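Local coordinates for probable transcriptional regulatory protein aq_1575 (Aquifex aeolicus, PDB 1LFP) that probably binds DNA and may act as a regulator of transcription, at residues Glu112-His115 against Val116-His120. Residues are numbered along the deposited sequence; the frame is centred on the assembly and turned at random.
Sequences EVRH and VFTKH
With CG1 anti to the backbone N (chi1 169°), Val113 sets this methyl beside the ring of Phe117, whose own chi1 of -95°, off the usual staggered positions, accompanies a ring lying with its CD2-CE2 side along that methyl. The two side chains run side by side in the same direction, and Val113 CG1 meets the CD2 corner of Phe117 at 3.6 Å, with CE2 almost as near. Val113 O lies in the plane of the phenyl ring at its edge, 3.4 Å from Phe117 CD2. Val113 O also accepts the hydrogen bond of Phe117 N (2.9 Å), the N-H...O angle of 168° marking a straight i to i+4 bond. Val116 N to Glu112 O (3.0 Å) and Thr118 N to Arg114 O (3.0 Å) repeat the pattern, as expected for the C-terminal turns of the alpha-helix 106-119, which His120 leaves. This helix is amphipathic here: Val113 and Phe117 are buried and touch Leu124 of strand 123-124, and Val116 packs on Ala224 of helix 212-226, whereas Arg114, Thr118 and Lys119 are exposed. Replacing Phe117 with an alanine would probably open a gap beside Val113 CG1 and leave Leu124 without the Phe117 ring against it. On the exposed side, Lys119 NZ is modelled in the His115 ring plane at its edge, 3.6 Å from His115 CD2, though the chain leading there is doubtful because Lys119 CD sits too close to His115 O; His115 ND1 is hydrogen-bonded to Ser111 O one turn earlier.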
loop_
_atom_site.group_PDB
_atom_site.type_symbol
_atom_site.label_atom_id
_atom_site.label_comp_id
_atom_site.label_asym_id
_atom_site.label_seq_id
_atom_site.Cartn_x
_atom_site.Cartn_y
_atom_site.Cartn_z
ATOM N N GLU A 112 -10.086 -15.803 -4.883
ATOM C CA GLU A 112 -10.846 -14.579 -4.632
ATOM C C GLU A 112 -10.379 -13.494 -5.601
ATOM O O GLU A 112 -11.184 -12.736 -6.171
ATOM C CB GLU A 112 -10.602 -14.086 -3.203
ATOM C CG GLU A 112 -10.787 -15.133 -2.110
ATOM C CD GLU A 112 -10.307 -14.648 -0.744
ATOM O OE1 GLU A 112 -10.687 -13.542 -0.336
ATOM O OE2 GLU A 112 -9.555 -15.382 -0.068
ATOM N N VAL A 113 -9.073 -13.434 -5.807
ATOM C CA VAL A 113 -8.505 -12.394 -6.668
ATOM C C VAL A 113 -8.855 -12.647 -8.118
ATOM O O VAL A 113 -9.266 -11.720 -8.836
ATOM C CB VAL A 113 -6.994 -12.288 -6.459
ATOM C CG1 VAL A 113 -6.386 -11.410 -7.533
ATOM C CG2 VAL A 113 -6.706 -11.689 -5.086
ATOM N N ARG A 114 -8.762 -13.909 -8.535
ATOM C CA ARG A 114 -9.112 -14.276 -9.884
ATOM C C ARG A 114 -10.562 -13.892 -10.119
ATOM O O ARG A 114 -10.849 -13.293 -11.124
ATOM C CB ARG A 114 -8.938 -15.777 -10.136
ATOM C CG ARG A 114 -9.071 -16.160 -11.625
ATOM C CD ARG A 114 -8.737 -17.639 -11.869
ATOM N NE ARG A 114 -7.384 -17.989 -11.423
ATOM C CZ ARG A 114 -6.264 -17.730 -12.100
ATOM N NH1 ARG A 114 -6.311 -17.116 -13.281
ATOM N NH2 ARG A 114 -5.087 -18.080 -11.588
ATOM N N HIS A 115 -11.459 -14.204 -9.163
ATOM C CA HIS A 115 -12.868 -13.879 -9.334
ATOM C C HIS A 115 -13.026 -12.394 -9.501
ATOM O O HIS A 115 -13.765 -11.956 -10.376
ATOM C CB HIS A 115 -13.736 -14.328 -8.137
ATOM C CG HIS A 115 -14.064 -15.796 -8.125
ATOM N ND1 HIS A 115 -13.115 -16.772 -7.919
ATOM C CD2 HIS A 115 -15.235 -16.452 -8.311
ATOM C CE1 HIS A 115 -13.683 -17.966 -7.980
ATOM N NE2 HIS A 115 -14.971 -17.799 -8.219
ATOM N N VAL A 116 -12.362 -11.609 -8.648
ATOM C CA VAL A 116 -12.497 -10.152 -8.773
ATOM C C VAL A 116 -12.070 -9.670 -10.154
ATOM O O VAL A 116 -12.739 -8.832 -10.775
ATOM C CB VAL A 116 -11.635 -9.403 -7.732
ATOM C CG1 VAL A 116 -11.767 -7.899 -7.935
ATOM C CG2 VAL A 116 -12.053 -9.822 -6.312
ATOM N N PHE A 117 -10.928 -10.147 -10.625
ATOM C CA PHE A 117 -10.449 -9.724 -11.946
ATOM C C PHE A 117 -11.471 -10.041 -13.049
ATOM O O PHE A 117 -11.846 -9.178 -13.831
ATOM C CB PHE A 117 -9.124 -10.410 -12.258
ATOM C CG PHE A 117 -7.893 -9.589 -11.898
ATOM C CD1 PHE A 117 -7.386 -8.647 -12.791
ATOM C CD2 PHE A 117 -7.234 -9.784 -10.681
ATOM C CE1 PHE A 117 -6.231 -7.894 -12.502
ATOM C CE2 PHE A 117 -6.066 -9.031 -10.369
ATOM C CZ PHE A 117 -5.570 -8.084 -11.289
ATOM N N THR A 118 -11.908 -11.289 -13.101
ATOM C CA THR A 118 -12.883 -11.730 -14.093
ATOM C C THR A 118 -14.198 -10.958 -14.075
ATOM O O THR A 118 -14.665 -10.492 -15.118
ATOM C CB THR A 118 -13.179 -13.208 -13.922
ATOM O OG1 THR A 118 -11.964 -13.944 -14.108
ATOM C CG2 THR A 118 -14.217 -13.671 -14.953
ATOM N N LYS A 119 -14.773 -10.798 -12.894
ATOM C CA LYS A 119 -16.034 -10.089 -12.740
ATOM C C LYS A 119 -15.990 -8.709 -13.359
ATOM O O LYS A 119 -16.957 -8.257 -13.960
ATOM C CB LYS A 119 -16.384 -9.993 -11.263
ATOM C CG LYS A 119 -17.052 -11.234 -10.714
ATOM C CD LYS A 119 -16.328 -12.528 -11.093
ATOM C CE LYS A 119 -16.910 -13.688 -10.293
ATOM N NZ LYS A 119 -16.968 -13.307 -8.843
ATOM N N HIS A 120 -14.846 -8.045 -13.234
ATOM C CA HIS A 120 -14.702 -6.713 -13.778
ATOM C C HIS A 120 -14.058 -6.620 -15.160
ATOM O O HIS A 120 -13.623 -5.557 -15.564
ATOM C CB HIS A 120 -13.964 -5.847 -12.764
ATOM C CG HIS A 120 -14.693 -5.723 -11.463
ATOM N ND1 HIS A 120 -15.748 -4.855 -11.281
ATOM C CD2 HIS A 120 -14.569 -6.415 -10.306
ATOM C CE1 HIS A 120 -16.242 -5.018 -10.067
ATOM N NE2 HIS A 120 -15.546 -5.960 -9.455
#